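Local coordinates for ParM protein (Staphylococcus aureus, PDB 3JS6), which probably polymerises into dynamic actin-like filaments that segregate plasmid DNA in Staphylococcus aureus, at residues L9-G14 and E97-L102; F15-I20 and K24-S29; G32-E37 and V51-I56; N60-L65 and F92-E97; L103-P108 and I143-I148. All coordinates share one frame; numbering follows the deposited sequence.

All five contacts belong to the first actin-like domain of a nucleotide-free chain, and they show how one helix, 90-104, is seated against a curled mixed sheet. Contacts 1, 4 and 5 all use this helix, at its middle, its earlier turns and its end respectively. The centres of contacts 1 and 2 lie about 6 Å apart, and strand 15-20 of contact 2 pairs with strand 4-11 of contact 1; their connecting turn probably corresponds to the first phosphate loop of the actin fold. Contacts 3 and 4, about 8 Å apart between centres, share the pairing of strand 64-66 with its neighbours. Contact 5 adjoins contact 3 where Asp146 bonds to Ser52 and Glu53.

Contact 1 (L9-G14 and E97-L102); sequences LDFGNG and ECSIGL
The first strand of the actin-like domain meets helix 90-104 here, through Leu9 and Phe11 on the strand and Ser99 and Ile100 on the helix. The axes of strand 9-11 and helix 97-102 run nearly antiparallel (153°), 10.4 Å apart at their closest, a gap bridged by side chains. Leu9 divides its two methyls between the helical residues: CD2 lies 4.0 Å from Ser99 CB, while CD1 reaches Ile100 CG1 at 3.9 Å, the two side chains crossing at about a right angle. Phe11 has CG set beside the backbone N (chi1 -62°), and its ring extends to the helix with CE2 3.5 Å from Ser99 OG, an oblique approach, and 3.8 Å from Ser99 CB. Phe92 adds an edge-to-face ring contact to Phe11. Beyond Phe11, the centre of an inverse gamma turn, the chain leaves the strand through Gly12, Asn13 and Gly14, a turn that probably corresponds to the phosphate-1 loop of actin relatives. No hydrogen bond joins the two segments. Cohesion therefore comes largely from van der Waals packing, and because Ser99 OG hydrogen-bonds to Leu95 O of its own helix, this buried hydroxyl probably costs the apolar layer little.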
# COMPACT_ATOMS: atom_id res chain seq x y z
N LEU A 9 2.26 -6.25 4.87
CA LEU A 9 1.87 -6.22 3.45
C LEU A 9 0.78 -5.22 3.20
O LEU A 9 -0.10 -5.05 4.04
CB LEU A 9 1.38 -7.60 3.02
CG LEU A 9 2.46 -8.65 2.80
CD1 LEU A 9 1.83 -10.07 2.69
CD2 LEU A 9 3.23 -8.30 1.50
N ASP A 10 0.82 -4.58 2.04
CA ASP A 10 -0.18 -3.57 1.69
C ASP A 10 -0.55 -3.82 0.24
O ASP A 10 0.23 -3.48 -0.66
CB ASP A 10 0.46 -2.19 1.83
CG ASP A 10 -0.50 -1.04 1.49
OD1 ASP A 10 -1.68 -1.29 1.16
OD2 ASP A 10 -0.06 0.12 1.58
N PHE A 11 -1.70 -4.44 0.01
CA PHE A 11 -2.15 -4.74 -1.35
C PHE A 11 -3.01 -3.58 -1.85
O PHE A 11 -4.23 -3.65 -1.85
CB PHE A 11 -2.94 -6.04 -1.37
CG PHE A 11 -2.14 -7.23 -0.93
CD1 PHE A 11 -2.16 -7.66 0.40
CD2 PHE A 11 -1.32 -7.90 -1.83
CE1 PHE A 11 -1.37 -8.75 0.82
CE2 PHE A 11 -0.52 -8.99 -1.42
CZ PHE A 11 -0.56 -9.41 -0.09
N GLY A 12 -2.35 -2.52 -2.28
CA GLY A 12 -3.07 -1.35 -2.72
C GLY A 12 -3.43 -1.21 -4.18
O GLY A 12 -3.33 -2.15 -4.99
N ASN A 13 -3.90 -0.00 -4.47
CA ASN A 13 -4.31 0.43 -5.80
C ASN A 13 -3.65 -0.39 -6.90
O ASN A 13 -4.14 -1.46 -7.28
CB ASN A 13 -3.94 1.91 -5.96
CG ASN A 13 -2.75 2.32 -5.07
OD1 ASN A 13 -1.73 1.61 -5.00
ND2 ASN A 13 -2.89 3.46 -4.40
N GLY A 14 -2.54 0.12 -7.41
CA GLY A 14 -1.81 -0.56 -8.46
C GLY A 14 -0.47 -1.11 -8.03
O GLY A 14 0.26 -1.64 -8.86
N GLU A 97 0.20 -15.03 -2.60
CA GLU A 97 1.24 -16.05 -2.42
C GLU A 97 2.64 -15.55 -2.85
O GLU A 97 3.62 -15.80 -2.15
CB GLU A 97 0.92 -17.34 -3.19
CG GLU A 97 -0.35 -18.06 -2.75
CD GLU A 97 -0.33 -18.42 -1.29
OE1 GLU A 97 0.68 -19.00 -0.85
OE2 GLU A 97 -1.31 -18.10 -0.58
N CYS A 98 2.75 -14.90 -4.01
CA CYS A 98 4.07 -14.39 -4.46
C CYS A 98 4.64 -13.30 -3.53
O CYS A 98 5.85 -13.20 -3.35
CB CYS A 98 3.98 -13.84 -5.89
SG CYS A 98 3.55 -15.12 -7.08
N SER A 99 3.75 -12.47 -2.99
CA SER A 99 4.14 -11.38 -2.09
C SER A 99 4.65 -12.01 -0.78
O SER A 99 5.68 -11.62 -0.23
CB SER A 99 2.93 -10.48 -1.82
OG SER A 99 2.53 -9.82 -3.01
N ILE A 100 3.92 -12.99 -0.29
CA ILE A 100 4.36 -13.66 0.92
C ILE A 100 5.70 -14.35 0.61
O ILE A 100 6.65 -14.28 1.39
CB ILE A 100 3.31 -14.69 1.39
CG1 ILE A 100 2.14 -13.92 2.03
CG2 ILE A 100 3.95 -15.71 2.34
CD1 ILE A 100 0.94 -14.79 2.43
N GLY A 101 5.78 -14.98 -0.56
CA GLY A 101 7.01 -15.66 -0.94
C GLY A 101 8.23 -14.75 -1.02
O GLY A 101 9.33 -15.13 -0.61
N LEU A 102 8.05 -13.54 -1.56
CA LEU A 102 9.16 -12.59 -1.68
C LEU A 102 9.69 -12.21 -0.31
O LEU A 102 10.89 -12.06 -0.12
CB LEU A 102 8.73 -11.29 -2.39
CG LEU A 102 8.99 -11.06 -3.88
CD1 LEU A 102 8.67 -9.58 -4.18
CD2 LEU A 102 10.46 -11.39 -4.25

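Contact 2 (F15-I20 and K24-S29); sequences FVKGKI and KFVIPS
Residues 15-20 and 24-28 form an antiparallel hairpin at 166°, its ladder carried by two hydrogen-bonded pairs, Val16 with Ile27 and Gly18 with Phe25. Val16 N gives Ile27 O a bond of 2.8 Å, and Gly18 N and Phe25 O are joined at 2.9 Å, with reciprocal bonds completing both pairs. On the face bearing Val16, the ring of Phe25 folds back over Gly18. Its CG sits between the backbone N and the carbonyl carbon (chi1 74°), which lays the ring across the partner strand: Gly18 CA stands 3.9 Å from the ring centroid, a CH-pi contact over one face, and Val16 CG1 meets Phe25 CE1 at 3.8 Å. On the other face Lys17, bent at its second and third torsions, runs its methylenes past Val26, with Lys17 CD 3.7 Å from Val26 CG2. Lys17 NZ then turns back to hydrogen-bond Phe15 O at 3.1 Å, from above the carbonyl plane rather than on a lone pair. At the open end of the hairpin, Phe15 CE1 touches Pro28 CG at 3.6 Å. The Phe25 ring thus lies directly on the Gly18 backbone, with Gly18 N over its centre. It probably screens the backbone hydrogen bonds there from water, and it goes on to touch Leu103 of helix 90-104.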
# COMPACT_ATOMS: atom_id res chain seq x y z
N PHE A 15 -0.15 -1.02 -6.74
CA PHE A 15 1.14 -1.51 -6.24
C PHE A 15 1.00 -2.31 -4.95
O PHE A 15 0.15 -2.01 -4.11
CB PHE A 15 2.08 -0.35 -5.94
CG PHE A 15 2.55 0.39 -7.15
CD1 PHE A 15 3.68 -0.03 -7.84
CD2 PHE A 15 1.86 1.51 -7.61
CE1 PHE A 15 4.12 0.65 -8.97
CE2 PHE A 15 2.29 2.20 -8.74
CZ PHE A 15 3.43 1.76 -9.42
N VAL A 16 1.86 -3.31 -4.78
CA VAL A 16 1.87 -4.11 -3.56
C VAL A 16 3.15 -3.69 -2.83
O VAL A 16 4.22 -3.67 -3.43
CB VAL A 16 1.95 -5.62 -3.86
CG1 VAL A 16 2.16 -6.39 -2.57
CG2 VAL A 16 0.67 -6.08 -4.54
N LYS A 17 3.03 -3.35 -1.55
CA LYS A 17 4.20 -2.96 -0.76
C LYS A 17 4.40 -4.06 0.28
O LYS A 17 3.42 -4.57 0.83
CB LYS A 17 3.96 -1.63 -0.03
CG LYS A 17 4.18 -0.35 -0.88
CD LYS A 17 3.09 -0.14 -1.90
CE LYS A 17 1.72 0.01 -1.26
NZ LYS A 17 0.69 0.41 -2.29
N GLY A 18 5.65 -4.41 0.55
CA GLY A 18 5.95 -5.43 1.53
C GLY A 18 7.17 -5.10 2.37
O GLY A 18 8.09 -4.43 1.91
N LYS A 19 7.18 -5.56 3.62
CA LYS A 19 8.36 -5.29 4.45
C LYS A 19 8.55 -6.41 5.45
O LYS A 19 7.58 -6.91 6.03
CB LYS A 19 8.19 -3.94 5.17
CG LYS A 19 9.39 -3.50 6.01
CD LYS A 19 9.17 -2.10 6.60
CE LYS A 19 10.44 -1.61 7.31
NZ LYS A 19 10.65 -2.29 8.62
N ILE A 20 9.79 -6.84 5.63
CA ILE A 20 10.12 -7.85 6.62
C ILE A 20 11.49 -7.45 7.13
O ILE A 20 12.41 -7.23 6.34
CB ILE A 20 10.11 -9.32 6.04
CG1 ILE A 20 10.44 -10.31 7.17
CG2 ILE A 20 11.06 -9.46 4.86
CD1 ILE A 20 10.12 -11.76 6.86
N LYS A 24 12.43 -4.45 2.11
CA LYS A 24 11.12 -4.02 1.65
C LYS A 24 11.03 -4.03 0.14
O LYS A 24 12.04 -4.12 -0.52
CB LYS A 24 10.77 -2.63 2.23
CG LYS A 24 11.75 -1.53 1.93
CD LYS A 24 11.35 -0.26 2.68
CE LYS A 24 12.18 0.94 2.26
NZ LYS A 24 11.66 2.22 2.85
N PHE A 25 9.81 -4.01 -0.39
CA PHE A 25 9.61 -3.98 -1.84
C PHE A 25 8.34 -3.26 -2.21
O PHE A 25 7.43 -3.15 -1.40
CB PHE A 25 9.60 -5.42 -2.43
CG PHE A 25 8.33 -6.20 -2.16
CD1 PHE A 25 7.14 -5.92 -2.85
CD2 PHE A 25 8.32 -7.21 -1.19
CE1 PHE A 25 5.97 -6.63 -2.60
CE2 PHE A 25 7.16 -7.93 -0.92
CZ PHE A 25 5.98 -7.64 -1.63
N VAL A 26 8.29 -2.73 -3.44
CA VAL A 26 7.10 -2.08 -3.96
C VAL A 26 7.12 -2.47 -5.45
O VAL A 26 8.07 -2.20 -6.16
CB VAL A 26 7.10 -0.53 -3.73
CG1 VAL A 26 8.41 0.10 -4.23
CG2 VAL A 26 5.84 0.08 -4.40
N ILE A 27 6.09 -3.20 -5.86
CA ILE A 27 5.98 -3.78 -7.20
C ILE A 27 4.56 -3.61 -7.69
O ILE A 27 3.62 -3.71 -6.88
CB ILE A 27 6.31 -5.31 -7.10
CG1 ILE A 27 7.75 -5.48 -6.59
CG2 ILE A 27 6.09 -6.03 -8.45
CD1 ILE A 27 8.09 -6.89 -6.09
N PRO A 28 4.38 -3.36 -9.00
CA PRO A 28 3.04 -3.20 -9.57
C PRO A 28 2.20 -4.44 -9.31
O PRO A 28 2.70 -5.55 -9.34
CB PRO A 28 3.31 -3.00 -11.06
CG PRO A 28 4.63 -2.29 -11.07
CD PRO A 28 5.42 -3.07 -10.01
N SER A 29 0.91 -4.23 -9.05
CA SER A 29 0.00 -5.33 -8.78
C SER A 29 -0.35 -6.05 -10.10
O SER A 29 -1.46 -5.94 -10.59
CB SER A 29 -1.26 -4.78 -8.10
OG SER A 29 -2.22 -5.78 -7.89

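Contact 3 (G32-E37 and V51-I56); sequences GRKTNE and VSEFII
Lys34 and Glu53 carry this contact alone, joined by a salt bridge that spans two chain segments whose nearest CA atoms, those of the same two residues, are 8.2 Å apart. The charged interaction comes first. Lys34 NZ donates to Glu53 OE2 at 2.7 Å, meeting that oxygen on its syn side and 25° out of the carboxylate plane. A single oxygen is gripped, since Glu53 OE1 stays 4.2 Å from the same NZ.

Contacts between carbon and oxygen come second. The bend at chi3 of Lys34 (-60°) turns CE and NZ back toward Glu53 OE2, and Lys34 CE comes to 3.3 Å from Glu53 OE2, beside the charged tip. The glutamate, by contrast, is extended beyond CG and reaches across obliquely to the lysine.

Apolar support comes third and from outside the pair: both side chains touch Val63 and Leu65, which lie between the two segments in space, on the chain that runs through strand 64-66.

In the sheet, strand 64-66 pairs with 23-33 on one flank and 52-56 on the other, both antiparallel. Backbone bonds of Gly32 with Leu65 and of Phe54 with Leu64 hold these flanks together, so the surface salt bridge links the chain at Lys34 to strand 52-56 across the intervening 64-66, while Phe54 turns to helix 90-104.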
# COMPACT_ATOMS: atom_id res chain seq x y z
N GLY A 32 2.41 -12.69 -13.82
CA GLY A 32 2.54 -13.41 -15.07
C GLY A 32 2.77 -14.89 -14.83
O GLY A 32 2.65 -15.40 -13.70
N ARG A 33 3.13 -15.60 -15.89
CA ARG A 33 3.37 -17.03 -15.79
C ARG A 33 4.36 -17.38 -16.85
O ARG A 33 4.27 -16.87 -17.97
CB ARG A 33 2.07 -17.80 -16.03
CG ARG A 33 2.29 -19.27 -16.23
CD ARG A 33 1.00 -20.07 -16.19
NE ARG A 33 1.21 -21.42 -16.68
CZ ARG A 33 0.33 -22.41 -16.55
NH1 ARG A 33 -0.82 -22.19 -15.94
NH2 ARG A 33 0.60 -23.60 -17.05
N LYS A 34 5.33 -18.22 -16.53
CA LYS A 34 6.27 -18.56 -17.57
C LYS A 34 5.82 -19.82 -18.26
O LYS A 34 5.74 -20.89 -17.66
CB LYS A 34 7.70 -18.69 -17.03
CG LYS A 34 7.95 -19.80 -16.06
CD LYS A 34 9.43 -19.90 -15.74
CE LYS A 34 10.27 -20.17 -16.99
NZ LYS A 34 11.73 -20.28 -16.69
N THR A 35 5.49 -19.66 -19.54
CA THR A 35 5.02 -20.76 -20.37
C THR A 35 6.01 -21.02 -21.49
O THR A 35 6.77 -20.13 -21.88
CB THR A 35 3.65 -20.43 -20.97
OG1 THR A 35 3.72 -19.14 -21.60
CG2 THR A 35 2.58 -20.42 -19.88
N ASN A 36 5.99 -22.25 -22.00
CA ASN A 36 6.90 -22.68 -23.06
C ASN A 36 6.71 -21.99 -24.41
O ASN A 36 7.51 -22.19 -25.32
CB ASN A 36 6.79 -24.20 -23.27
CG ASN A 36 7.82 -24.73 -24.25
OD1 ASN A 36 9.02 -24.78 -23.94
ND2 ASN A 36 7.37 -25.12 -25.44
N GLU A 37 5.66 -21.19 -24.55
CA GLU A 37 5.44 -20.49 -25.81
C GLU A 37 6.50 -19.40 -25.94
O GLU A 37 6.18 -18.21 -26.05
CB GLU A 37 4.03 -19.91 -25.86
CG GLU A 37 2.94 -21.00 -25.85
CD GLU A 37 1.60 -20.51 -26.41
OE1 GLU A 37 1.56 -20.05 -27.57
OE2 GLU A 37 0.58 -20.61 -25.69
N VAL A 51 12.83 -9.73 -11.23
CA VAL A 51 11.61 -10.53 -11.30
C VAL A 51 11.97 -11.93 -10.82
O VAL A 51 13.08 -12.40 -11.05
CB VAL A 51 11.05 -10.56 -12.76
CG1 VAL A 51 12.04 -11.23 -13.69
CG2 VAL A 51 9.71 -11.30 -12.80
N SER A 52 11.04 -12.59 -10.14
CA SER A 52 11.28 -13.93 -9.62
C SER A 52 10.26 -14.96 -10.08
O SER A 52 9.18 -14.62 -10.56
CB SER A 52 11.32 -13.91 -8.09
OG SER A 52 12.40 -13.13 -7.61
N GLU A 53 10.61 -16.23 -9.92
CA GLU A 53 9.75 -17.34 -10.29
C GLU A 53 9.24 -17.97 -9.03
O GLU A 53 10.03 -18.20 -8.10
CB GLU A 53 10.51 -18.38 -11.11
CG GLU A 53 11.11 -17.84 -12.38
CD GLU A 53 11.81 -18.92 -13.19
OE1 GLU A 53 12.29 -19.91 -12.59
OE2 GLU A 53 11.89 -18.76 -14.43
N PHE A 54 7.94 -18.24 -8.99
CA PHE A 54 7.30 -18.83 -7.81
C PHE A 54 6.55 -20.13 -8.12
O PHE A 54 5.71 -20.17 -9.03
CB PHE A 54 6.30 -17.84 -7.20
CG PHE A 54 6.91 -16.54 -6.79
CD1 PHE A 54 7.24 -15.57 -7.73
CD2 PHE A 54 7.18 -16.29 -5.45
CE1 PHE A 54 7.84 -14.37 -7.34
CE2 PHE A 54 7.78 -15.10 -5.05
CZ PHE A 54 8.11 -14.14 -6.00
N ILE A 55 6.87 -21.18 -7.36
CA ILE A 55 6.16 -22.46 -7.49
C ILE A 55 5.52 -22.68 -6.13
O ILE A 55 6.21 -22.73 -5.09
CB ILE A 55 7.11 -23.61 -7.82
CG1 ILE A 55 7.66 -23.43 -9.23
CG2 ILE A 55 6.37 -24.94 -7.73
CD1 ILE A 55 8.70 -24.48 -9.61
N ILE A 56 4.19 -22.80 -6.13
CA ILE A 56 3.43 -22.93 -4.88
C ILE A 56 2.96 -24.37 -4.61
O ILE A 56 2.30 -24.98 -5.46
CB ILE A 56 2.14 -22.05 -4.92
CG1 ILE A 56 2.46 -20.64 -5.45
CG2 ILE A 56 1.50 -22.02 -3.53
CD1 ILE A 56 3.61 -19.95 -4.76

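Contact 4 (N60-L65 and F92-E97); sequences NDEVLL and FKDLVE
Leu64 and Asp94 make the close part of a strand-to-helix contact in the actin-like fold, where strand 64-66 faces the earlier turns of helix 90-104. The CA atoms of these two residues stand 7.9 Å apart, and their side chains cross at about a right angle. Leu64 brings both methyls to the aspartate: CD1 lies 3.8 Å from Asp94 CB, and CD2 lies 3.8 Å from Asp94 OD1. With CG set beside its backbone N (chi1 -66°), the leucine sets these methyls along the acid, and CD1 also packs on Cys98 SG one turn further along the helix. Leu64 is buried here, backed by Phe54 and Ile31 on the neighbouring strands, although its partner is an acid.

The other side is looser, and both of its acids are partly exposed. Glu62, with its chain extended, comes at Asp94 from the opposite direction, and Glu62 OE2 stops 4.1 Å from Asp94 OD1. The two carboxylate planes are turned 83° apart, and no hydrogen bond passes between them. Two like charges this near would tend to disfavour full ionisation of both, although Lys90, which forms long, weak ion pairs with Glu62 OE1 and Asp94 OD1, probably offsets part of the cost; Arg33 lies at similarly weak range of Glu62 OE1. Only 123 Å² is buried between the segments, counting both sides. The packed and loose parts meet at one atom, Asp94 OD1, which has Leu64 CD2 and Glu62 OE2 as its two nearest partners across the contact.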
# COMPACT_ATOMS: atom_id res chain seq x y z
N ASN A 60 4.36 -27.63 -10.17
CA ASN A 60 5.32 -27.37 -11.24
C ASN A 60 4.65 -26.97 -12.54
O ASN A 60 5.31 -26.52 -13.46
CB ASN A 60 6.18 -28.61 -11.53
CG ASN A 60 7.05 -29.03 -10.35
OD1 ASN A 60 7.48 -30.18 -10.26
ND2 ASN A 60 7.32 -28.09 -9.46
N ASP A 61 3.34 -27.16 -12.63
CA ASP A 61 2.61 -26.84 -13.85
C ASP A 61 2.35 -25.34 -13.97
O ASP A 61 1.93 -24.85 -15.02
CB ASP A 61 1.29 -27.61 -13.87
CG ASP A 61 1.49 -29.10 -13.59
OD1 ASP A 61 0.78 -29.65 -12.73
OD2 ASP A 61 2.38 -29.71 -14.21
N GLU A 62 2.63 -24.62 -12.90
CA GLU A 62 2.42 -23.18 -12.91
C GLU A 62 3.55 -22.42 -12.26
O GLU A 62 3.63 -22.33 -11.04
CB GLU A 62 1.12 -22.81 -12.21
CG GLU A 62 0.82 -21.31 -12.30
CD GLU A 62 -0.55 -20.95 -11.76
OE1 GLU A 62 -1.44 -20.60 -12.57
OE2 GLU A 62 -0.73 -21.02 -10.53
N VAL A 63 4.41 -21.85 -13.07
CA VAL A 63 5.52 -21.07 -12.53
C VAL A 63 5.07 -19.62 -12.62
O VAL A 63 5.03 -19.05 -13.71
CB VAL A 63 6.80 -21.31 -13.34
CG1 VAL A 63 7.95 -20.53 -12.73
CG2 VAL A 63 7.11 -22.79 -13.36
N LEU A 64 4.68 -19.04 -11.48
CA LEU A 64 4.21 -17.66 -11.46
C LEU A 64 5.38 -16.67 -11.61
O LEU A 64 6.48 -16.96 -11.17
CB LEU A 64 3.46 -17.40 -10.14
CG LEU A 64 2.13 -18.16 -9.90
CD1 LEU A 64 1.64 -17.93 -8.46
CD2 LEU A 64 1.09 -17.66 -10.88
N LEU A 65 5.12 -15.51 -12.21
CA LEU A 65 6.14 -14.48 -12.42
C LEU A 65 5.69 -13.20 -11.74
O LEU A 65 4.57 -12.71 -11.99
CB LEU A 65 6.34 -14.23 -13.92
CG LEU A 65 6.99 -15.43 -14.62
CD1 LEU A 65 6.97 -15.22 -16.13
CD2 LEU A 65 8.44 -15.57 -14.07
N PHE A 92 -5.66 -12.35 -7.69
CA PHE A 92 -5.29 -11.79 -6.40
C PHE A 92 -4.74 -12.85 -5.47
O PHE A 92 -3.76 -12.60 -4.75
CB PHE A 92 -6.49 -11.10 -5.75
CG PHE A 92 -6.18 -10.46 -4.42
CD1 PHE A 92 -6.53 -11.09 -3.23
CD2 PHE A 92 -5.52 -9.24 -4.36
CE1 PHE A 92 -6.24 -10.51 -2.00
CE2 PHE A 92 -5.24 -8.65 -3.12
CZ PHE A 92 -5.60 -9.29 -1.94
N LYS A 93 -5.36 -14.03 -5.46
CA LYS A 93 -4.85 -15.08 -4.60
C LYS A 93 -3.40 -15.41 -4.95
O LYS A 93 -2.60 -15.65 -4.05
CB LYS A 93 -5.72 -16.33 -4.69
CG LYS A 93 -7.08 -16.11 -4.04
CD LYS A 93 -7.90 -17.38 -3.92
CE LYS A 93 -8.57 -17.76 -5.22
NZ LYS A 93 -9.50 -18.90 -4.97
N ASP A 94 -3.06 -15.43 -6.24
CA ASP A 94 -1.69 -15.74 -6.65
C ASP A 94 -0.75 -14.60 -6.23
O ASP A 94 0.38 -14.84 -5.79
CB ASP A 94 -1.61 -15.94 -8.17
CG ASP A 94 -2.26 -17.26 -8.64
OD1 ASP A 94 -2.51 -17.41 -9.85
OD2 ASP A 94 -2.50 -18.16 -7.80
N LEU A 95 -1.23 -13.36 -6.37
CA LEU A 95 -0.46 -12.19 -5.98
C LEU A 95 -0.10 -12.30 -4.47
O LEU A 95 1.03 -12.03 -4.06
CB LEU A 95 -1.29 -10.92 -6.19
CG LEU A 95 -0.65 -9.60 -5.72
CD1 LEU A 95 0.57 -9.25 -6.61
CD2 LEU A 95 -1.68 -8.48 -5.79
N VAL A 96 -1.07 -12.68 -3.66
CA VAL A 96 -0.82 -12.82 -2.22
C VAL A 96 0.28 -13.86 -1.96
O VAL A 96 1.22 -13.60 -1.19
CB VAL A 96 -2.12 -13.21 -1.47
CG1 VAL A 96 -1.80 -13.56 0.00
CG2 VAL A 96 -3.11 -12.06 -1.51
N GLU A 97 0.20 -15.03 -2.60
CA GLU A 97 1.24 -16.05 -2.42
C GLU A 97 2.64 -15.55 -2.85
O GLU A 97 3.62 -15.80 -2.15
CB GLU A 97 0.92 -17.34 -3.19
CG GLU A 97 -0.35 -18.06 -2.75
CD GLU A 97 -0.33 -18.42 -1.29
OE1 GLU A 97 0.68 -19.00 -0.85
OE2 GLU A 97 -1.31 -18.10 -0.58

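Contact 5 (L103-P108 and I143-I148); sequences LAREVP and IEIDGI
Arg105 reaches Ile145 and Asp146 through a twice-bent chain: CG stands opposite the backbone N (chi1 -164°), and turns at chi2 and chi3 (-60° at the latter) then fold the guanidinium back over the tip of the partner hairpin. Ile145 lies beneath the folded chain. Its CG2 branch sits under one face of the guanidinium, 3.5 Å from Arg105 NH2 and offset toward the rim, while Arg105 CG passes 4.1 Å from Ile145 CB. The charged partner approaches by a different route, at the edge. Arg105 NH2 donates to Asp146 OD1 at 3.0 Å along an almost straight bond (173°), with the oxygen in the guanidinium plane. From the acid's standpoint the donor comes on the anti side and well out of the carboxylate plane, and the two flat groups are inclined to one another.

Both partners are presented by turns. Arg105 lies in the type I turn from Ala104 to Val107 at the end of helix 90-104, and Asp146 in the type I' turn from Ile145 to Ile148 that joins strands 141-145 and 148-161. Strand 52-56 completes the polar network: Ser52 OG bonds to both Arg105 NH1 and Asp146 OD1, and Asp146 OD2 accepts from Glu53 N.

Division of labour within the arginine follows from this geometry. One face of the guanidinium is packed on a methyl, and its edge, at NH2, gives the directed bond to Asp146. The aspartate, gripped by Arg105, Ser52 and the Glu53 amide, probably has its charge spread over these partners, tying the end region of the helix to strand 52-56.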
# COMPACT_ATOMS: atom_id res chain seq x y z
N LEU A 103 8.78 -12.03 0.65
CA LEU A 103 9.22 -11.69 1.99
C LEU A 103 9.91 -12.91 2.62
O LEU A 103 10.94 -12.76 3.29
CB LEU A 103 8.06 -11.21 2.85
CG LEU A 103 7.38 -9.89 2.40
CD1 LEU A 103 6.34 -9.45 3.44
CD2 LEU A 103 8.42 -8.76 2.21
N ALA A 104 9.37 -14.11 2.38
CA ALA A 104 9.95 -15.34 2.94
C ALA A 104 11.37 -15.55 2.44
O ALA A 104 12.25 -16.01 3.18
CB ALA A 104 9.07 -16.58 2.59
N ARG A 105 11.62 -15.18 1.19
CA ARG A 105 12.94 -15.36 0.61
C ARG A 105 13.99 -14.51 1.35
O ARG A 105 15.18 -14.78 1.26
CB ARG A 105 12.93 -14.99 -0.87
CG ARG A 105 14.15 -15.52 -1.64
CD ARG A 105 15.06 -14.36 -2.05
NE ARG A 105 14.36 -13.41 -2.91
CZ ARG A 105 14.19 -13.58 -4.22
NH1 ARG A 105 13.53 -12.66 -4.93
NH2 ARG A 105 14.69 -14.65 -4.83
N GLU A 106 13.55 -13.48 2.05
CA GLU A 106 14.48 -12.62 2.80
C GLU A 106 14.90 -13.24 4.13
O GLU A 106 15.69 -12.66 4.86
CB GLU A 106 13.88 -11.23 3.02
CG GLU A 106 13.68 -10.43 1.72
CD GLU A 106 14.97 -10.31 0.90
OE1 GLU A 106 16.08 -10.27 1.49
OE2 GLU A 106 14.88 -10.24 -0.34
N VAL A 107 14.36 -14.41 4.47
CA VAL A 107 14.71 -15.08 5.73
C VAL A 107 15.60 -16.24 5.30
O VAL A 107 15.16 -17.11 4.55
CB VAL A 107 13.49 -15.67 6.46
CG1 VAL A 107 13.97 -16.49 7.67
CG2 VAL A 107 12.52 -14.54 6.91
N PRO A 108 16.84 -16.31 5.81
CA PRO A 108 17.80 -17.37 5.47
C PRO A 108 17.37 -18.81 5.73
O PRO A 108 17.62 -19.67 4.90
CB PRO A 108 19.04 -16.99 6.29
CG PRO A 108 18.84 -15.53 6.63
CD PRO A 108 17.36 -15.47 6.91
N ILE A 143 6.61 -22.53 -0.64
CA ILE A 143 6.81 -21.67 -1.80
C ILE A 143 8.27 -21.77 -2.19
O ILE A 143 9.17 -21.68 -1.35
CB ILE A 143 6.47 -20.19 -1.50
CG1 ILE A 143 4.99 -20.06 -1.14
CG2 ILE A 143 6.81 -19.31 -2.72
CD1 ILE A 143 4.61 -18.66 -0.75
N GLU A 144 8.51 -21.96 -3.48
CA GLU A 144 9.86 -22.05 -4.00
C GLU A 144 10.06 -20.75 -4.78
O GLU A 144 9.34 -20.49 -5.76
CB GLU A 144 9.96 -23.26 -4.93
CG GLU A 144 11.36 -23.72 -5.23
CD GLU A 144 11.41 -24.64 -6.43
OE1 GLU A 144 11.62 -24.15 -7.56
OE2 GLU A 144 11.23 -25.85 -6.23
N ILE A 145 11.02 -19.93 -4.34
CA ILE A 145 11.31 -18.66 -5.00
C ILE A 145 12.64 -18.82 -5.71
O ILE A 145 13.66 -19.11 -5.06
CB ILE A 145 11.41 -17.48 -4.00
CG1 ILE A 145 10.15 -17.40 -3.14
CG2 ILE A 145 11.55 -16.15 -4.78
CD1 ILE A 145 10.22 -18.19 -1.83
N ASP A 146 12.62 -18.66 -7.03
CA ASP A 146 13.83 -18.83 -7.83
C ASP A 146 14.57 -20.11 -7.42
O ASP A 146 15.79 -20.11 -7.19
CB ASP A 146 14.72 -17.59 -7.65
CG ASP A 146 14.10 -16.34 -8.25
OD1 ASP A 146 14.35 -15.23 -7.73
OD2 ASP A 146 13.35 -16.47 -9.25
N GLY A 147 13.81 -21.20 -7.31
CA GLY A 147 14.38 -22.49 -6.94
C GLY A 147 14.65 -22.76 -5.46
O GLY A 147 15.01 -23.87 -5.11
N ILE A 148 14.49 -21.78 -4.59
CA ILE A 148 14.75 -21.97 -3.17
C ILE A 148 13.46 -22.22 -2.38
O ILE A 148 12.61 -21.35 -2.28
CB ILE A 148 15.47 -20.73 -2.57
CG1 ILE A 148 16.75 -20.41 -3.35
CG2 ILE A 148 15.76 -20.96 -1.10
CD1 ILE A 148 17.80 -21.52 -3.29